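Local structure of carboxylesterase (Ferroplasma acidiphilum, 3WJ2) at residues Asn160-Leu165 against Gln180-Pro185; Tyr81-Gly86 against Tyr115-Glu120. The protein hydrolyses carboxylic esters as a carboxylesterase of the alpha/beta-hydrolase fold, adapted to work at low pH. All blocks are in the same frame, centred on the assembly; numbering follows the deposited sequence.

Contacts 1 and 2 have their centres about 13 Å apart and both reach one central sheet, in which strand 150-155 lies between strands 78-82 and 180-183. Helix 157-172 links them: the side of it turned from contact 1 meets contact 2, with Leu-161 CD1 3.7 Å from Tyr-115 CE2 and Leu-165 CD2 4.0 Å from Tyr-82 CE2. On the strands themselves Phe-183 approaches Tyr-81, whose hydroxyl bonds Asp-155. The helix starts within a probable nucleophile elbow, the GxSxG pattern centred on Ser-156, which Tyr-82 touches; 81-86 carries the His-Gly-Gly-Gly sequence that forms the oxyanion hole in related esterases. Contact 2 thus probably lies at the active site, while contact 1 packs the helix leaving the elbow.

Contact 1 of 2, residues Asn160-Leu165 against Gln180-Pro185; sequences NLAAAL and QVLFYP
Leu-182 reaches the helix with one methyl: CD2 lies 3.8 Å from Ala-162 CB and 3.8 Å from Ala-163 N, with the methyl of Ala-163 little farther off. Its CG stands anti to the carbonyl carbon (chi1 -55°), which carries the branch from the strand up to the helix backbone. The two alanines are short enough to let the helix settle near the strand, their axes approaching to 8.1 Å and running roughly antiparallel at 146°. At one end Pro-185 lays its ring carbon CB 3.7 Å from Asn-160 N, a plain packing contact. At the other, the amide oxygen of Gln-180 comes to 3.6 Å from Ala-163 CA, and a water donates both to this OE1 (2.7 Å) and to Ala-163 O (2.9 Å), tying the two segments together. Farther out, Gln-180 NE2 bonds Pro-241 O, which fixes the turn of the amide, and Asn-160 ND2 bonds the carbonyl oxygens of Ser-186 and Phe-229. Leu-182 also touches Met-245 on the next strand, and Ala-162 rests on Val-152. Helix 157-172 is thus seated on the sheet as the crossover of the beta-alpha-beta unit 150-155, 157-172, 180-183, whose strand-to-helix turn is the probable nucleophile elbow of an alpha/beta hydrolase.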
# COMPACT_ATOMS: atom_id res chain seq x y z
N ASN B 160 -4.10 -12.98 20.39
CA ASN B 160 -2.78 -12.61 21.02
C ASN B 160 -2.42 -13.68 22.03
O ASN B 160 -1.31 -14.19 22.09
CB ASN B 160 -2.89 -11.27 21.66
CG ASN B 160 -1.76 -11.00 22.60
OD1 ASN B 160 -1.77 -11.40 23.73
ND2 ASN B 160 -0.86 -10.17 22.17
N LEU B 161 -3.41 -14.08 22.88
CA LEU B 161 -3.12 -15.08 23.93
C LEU B 161 -2.66 -16.45 23.32
O LEU B 161 -1.75 -17.09 23.83
CB LEU B 161 -4.39 -15.36 24.80
CG LEU B 161 -4.77 -14.11 25.50
CD1 LEU B 161 -6.14 -14.41 26.32
CD2 LEU B 161 -3.75 -13.52 26.49
N ALA B 162 -3.32 -16.84 22.19
CA ALA B 162 -3.03 -18.06 21.52
C ALA B 162 -1.55 -18.00 20.97
O ALA B 162 -0.82 -18.94 21.20
CB ALA B 162 -3.97 -18.32 20.42
N ALA B 163 -1.21 -16.87 20.36
CA ALA B 163 0.14 -16.76 19.73
C ALA B 163 1.11 -16.74 20.91
O ALA B 163 2.17 -17.39 20.81
CB ALA B 163 0.25 -15.49 18.96
N ALA B 164 0.86 -15.99 21.97
CA ALA B 164 1.83 -15.83 23.07
C ALA B 164 2.05 -17.11 23.84
O ALA B 164 3.18 -17.40 24.23
CB ALA B 164 1.32 -14.76 23.97
N LEU B 165 0.99 -17.90 24.04
CA LEU B 165 1.17 -19.10 24.86
C LEU B 165 2.07 -20.05 24.05
O LEU B 165 2.87 -20.77 24.68
CB LEU B 165 -0.17 -19.75 25.31
CG LEU B 165 -0.94 -20.51 24.24
CD1 LEU B 165 -0.53 -21.96 24.25
CD2 LEU B 165 -2.44 -20.48 24.66
N GLN B 180 -1.94 -23.17 15.76
CA GLN B 180 -2.39 -21.89 16.30
C GLN B 180 -3.21 -21.25 15.25
O GLN B 180 -2.72 -20.98 14.18
CB GLN B 180 -1.19 -21.04 16.82
CG GLN B 180 -0.10 -20.80 15.73
CD GLN B 180 1.03 -19.97 16.25
OE1 GLN B 180 0.81 -19.00 16.93
NE2 GLN B 180 2.31 -20.37 15.89
N VAL B 181 -4.48 -20.99 15.57
CA VAL B 181 -5.42 -20.46 14.52
C VAL B 181 -5.71 -19.01 15.00
O VAL B 181 -6.31 -18.76 16.10
CB VAL B 181 -6.69 -21.22 14.55
CG1 VAL B 181 -7.58 -20.58 13.44
CG2 VAL B 181 -6.44 -22.67 14.20
N LEU B 182 -5.18 -18.04 14.23
CA LEU B 182 -5.14 -16.67 14.77
C LEU B 182 -6.00 -15.78 13.90
O LEU B 182 -5.61 -15.36 12.82
CB LEU B 182 -3.64 -16.10 14.69
CG LEU B 182 -2.65 -17.05 15.40
CD1 LEU B 182 -1.17 -16.54 15.12
CD2 LEU B 182 -2.88 -17.23 16.92
N PHE B 183 -7.18 -15.40 14.44
CA PHE B 183 -7.95 -14.41 13.70
C PHE B 183 -7.60 -13.04 14.21
O PHE B 183 -7.89 -12.62 15.36
CB PHE B 183 -9.52 -14.64 14.03
CG PHE B 183 -10.12 -15.81 13.33
CD1 PHE B 183 -10.67 -15.66 12.06
CD2 PHE B 183 -10.23 -17.06 14.00
CE1 PHE B 183 -11.18 -16.80 11.38
CE2 PHE B 183 -10.80 -18.20 13.33
CZ PHE B 183 -11.30 -18.03 12.04
N TYR B 184 -6.92 -12.29 13.31
CA TYR B 184 -6.55 -10.89 13.56
C TYR B 184 -6.13 -10.57 15.03
O TYR B 184 -6.71 -9.69 15.73
CB TYR B 184 -7.65 -9.91 13.02
CG TYR B 184 -9.07 -10.30 13.37
CD1 TYR B 184 -9.60 -9.85 14.56
CD2 TYR B 184 -9.77 -11.13 12.48
CE1 TYR B 184 -10.99 -10.20 14.83
CE2 TYR B 184 -11.10 -11.47 12.70
CZ TYR B 184 -11.64 -11.00 13.87
OH TYR B 184 -12.99 -11.38 14.18
N PRO B 185 -4.99 -11.17 15.50
CA PRO B 185 -4.54 -10.89 16.86
C PRO B 185 -3.96 -9.43 17.01
O PRO B 185 -3.45 -8.86 16.01
CB PRO B 185 -3.31 -11.81 17.02
CG PRO B 185 -2.90 -12.19 15.58
CD PRO B 185 -4.24 -12.20 14.77
O HOH W 1 2.96 -17.85 18.08

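Contact 2 of 2, residues Tyr81-Gly86 against Tyr115-Glu120; sequences YYHGGG and YRLAPE
The imidazole of His-83 lies almost flat against the ring of Tyr-115 in an offset stack, centroids 4.5 Å apart and planes at 13°. Tyr-115 CE2 sits over the rim of the imidazole face, and the phenol oxygen, over the same ring near its CE1, donates a hydrogen bond of 2.7 Å to His-83 O, so a single residue offers both ring and carbonyl to the tyrosine. Tyr-82 CB also packs on Tyr-115 CE2 at 4.1 Å. With CG between the backbone N and the carbonyl carbon (chi1 66°), the His-83 ring turns ND1 to the next peptide, where it donates a 2.6 Å, nearly straight bond (168°) to Gly-84 O, close to the ring plane. This braces the start of the His-Gly-Gly-Gly loop after strand 78-82, the oxyanion-hole motif of the hormone-sensitive-lipase-like esterases. An alanine in place of His-83 would probably leave the Tyr-115 face without its stacking mate and Gly-84 O without its side-chain donor. A water in the imidazole plane pins the ring edge to the neighbouring backbone, bonding His-83 NE2 at 2.7 Å and donating to Tyr-115 O. Looser is the side of partly exposed Leu-117, whose CD2 lies 4.2 Å from His-83 CE1.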
# COMPACT_ATOMS: atom_id res chain seq x y z
N TYR B 81 -10.35 -22.37 22.52
CA TYR B 81 -10.68 -21.07 21.87
C TYR B 81 -10.66 -20.02 22.92
O TYR B 81 -11.35 -20.10 23.97
CB TYR B 81 -12.09 -21.13 21.20
CG TYR B 81 -12.18 -19.95 20.26
CD1 TYR B 81 -11.69 -20.11 18.94
CD2 TYR B 81 -12.67 -18.73 20.72
CE1 TYR B 81 -11.71 -19.02 18.05
CE2 TYR B 81 -12.63 -17.59 19.81
CZ TYR B 81 -12.12 -17.78 18.53
OH TYR B 81 -12.05 -16.70 17.68
N TYR B 82 -9.92 -18.94 22.68
CA TYR B 82 -9.88 -17.81 23.59
C TYR B 82 -10.50 -16.59 22.92
O TYR B 82 -10.06 -16.05 21.90
CB TYR B 82 -8.39 -17.43 24.03
CG TYR B 82 -7.70 -18.67 24.63
CD1 TYR B 82 -7.83 -18.95 25.94
CD2 TYR B 82 -6.97 -19.58 23.77
CE1 TYR B 82 -7.31 -20.15 26.48
CE2 TYR B 82 -6.43 -20.74 24.32
CZ TYR B 82 -6.57 -20.96 25.68
OH TYR B 82 -6.10 -22.12 26.26
N HIS B 83 -11.63 -16.14 23.49
CA HIS B 83 -12.42 -15.10 22.78
C HIS B 83 -11.70 -13.75 22.77
O HIS B 83 -10.73 -13.49 23.54
CB HIS B 83 -13.76 -14.88 23.62
CG HIS B 83 -13.58 -14.28 24.99
ND1 HIS B 83 -13.48 -12.92 25.24
CD2 HIS B 83 -13.52 -14.88 26.20
CE1 HIS B 83 -13.32 -12.74 26.53
NE2 HIS B 83 -13.33 -13.92 27.12
N GLY B 84 -12.15 -12.89 21.88
CA GLY B 84 -11.68 -11.47 21.80
C GLY B 84 -12.41 -10.51 22.71
O GLY B 84 -13.27 -10.95 23.49
N GLY B 85 -12.18 -9.23 22.52
CA GLY B 85 -12.72 -8.22 23.51
C GLY B 85 -11.71 -7.29 24.20
O GLY B 85 -11.95 -6.75 25.28
N GLY B 86 -10.54 -7.13 23.50
CA GLY B 86 -9.60 -6.13 24.02
C GLY B 86 -8.99 -6.43 25.36
O GLY B 86 -8.41 -5.55 25.95
N TYR B 115 -10.89 -16.61 30.23
CA TYR B 115 -9.76 -16.05 31.00
C TYR B 115 -10.12 -14.78 31.71
O TYR B 115 -11.19 -14.20 31.45
CB TYR B 115 -8.59 -15.79 30.00
CG TYR B 115 -8.98 -14.84 28.84
CD1 TYR B 115 -8.86 -13.42 29.00
CD2 TYR B 115 -9.51 -15.37 27.62
CE1 TYR B 115 -9.22 -12.62 27.91
CE2 TYR B 115 -9.78 -14.53 26.53
CZ TYR B 115 -9.65 -13.18 26.73
OH TYR B 115 -9.97 -12.25 25.76
N ARG B 116 -9.28 -14.39 32.65
CA ARG B 116 -9.58 -13.21 33.55
C ARG B 116 -9.34 -11.92 32.74
O ARG B 116 -8.40 -11.81 31.90
CB ARG B 116 -8.73 -13.28 34.79
CG ARG B 116 -9.23 -14.49 35.67
CD ARG B 116 -8.27 -14.71 36.87
NE ARG B 116 -6.93 -15.05 36.38
CZ ARG B 116 -5.82 -15.10 37.10
NH1 ARG B 116 -5.96 -14.77 38.42
NH2 ARG B 116 -4.64 -15.41 36.57
N LEU B 117 -10.18 -10.92 33.03
CA LEU B 117 -10.21 -9.71 32.24
C LEU B 117 -9.66 -8.52 33.01
O LEU B 117 -9.71 -8.41 34.22
CB LEU B 117 -11.69 -9.39 31.80
CG LEU B 117 -12.26 -10.54 31.01
CD1 LEU B 117 -13.85 -10.26 30.89
CD2 LEU B 117 -11.60 -10.61 29.65
N ALA B 118 -9.14 -7.56 32.22
CA ALA B 118 -8.53 -6.34 32.73
C ALA B 118 -9.60 -5.25 32.78
O ALA B 118 -10.67 -5.37 32.11
CB ALA B 118 -7.47 -5.90 31.71
N PRO B 119 -9.37 -4.22 33.64
CA PRO B 119 -8.18 -3.95 34.46
C PRO B 119 -8.20 -4.62 35.81
O PRO B 119 -7.18 -4.50 36.54
CB PRO B 119 -8.26 -2.39 34.67
CG PRO B 119 -9.78 -2.20 34.72
CD PRO B 119 -10.35 -3.12 33.68
N GLU B 120 -9.29 -5.34 36.12
CA GLU B 120 -9.31 -6.00 37.41
C GLU B 120 -8.17 -6.99 37.50
O GLU B 120 -7.60 -7.19 38.58
CB GLU B 120 -10.66 -6.63 37.71
CG GLU B 120 -11.85 -5.65 37.75
CD GLU B 120 -12.53 -5.38 36.39
OE1 GLU B 120 -13.67 -4.84 36.40
OE2 GLU B 120 -11.98 -5.75 35.33
O HOH W 2 -13.32 -14.17 29.85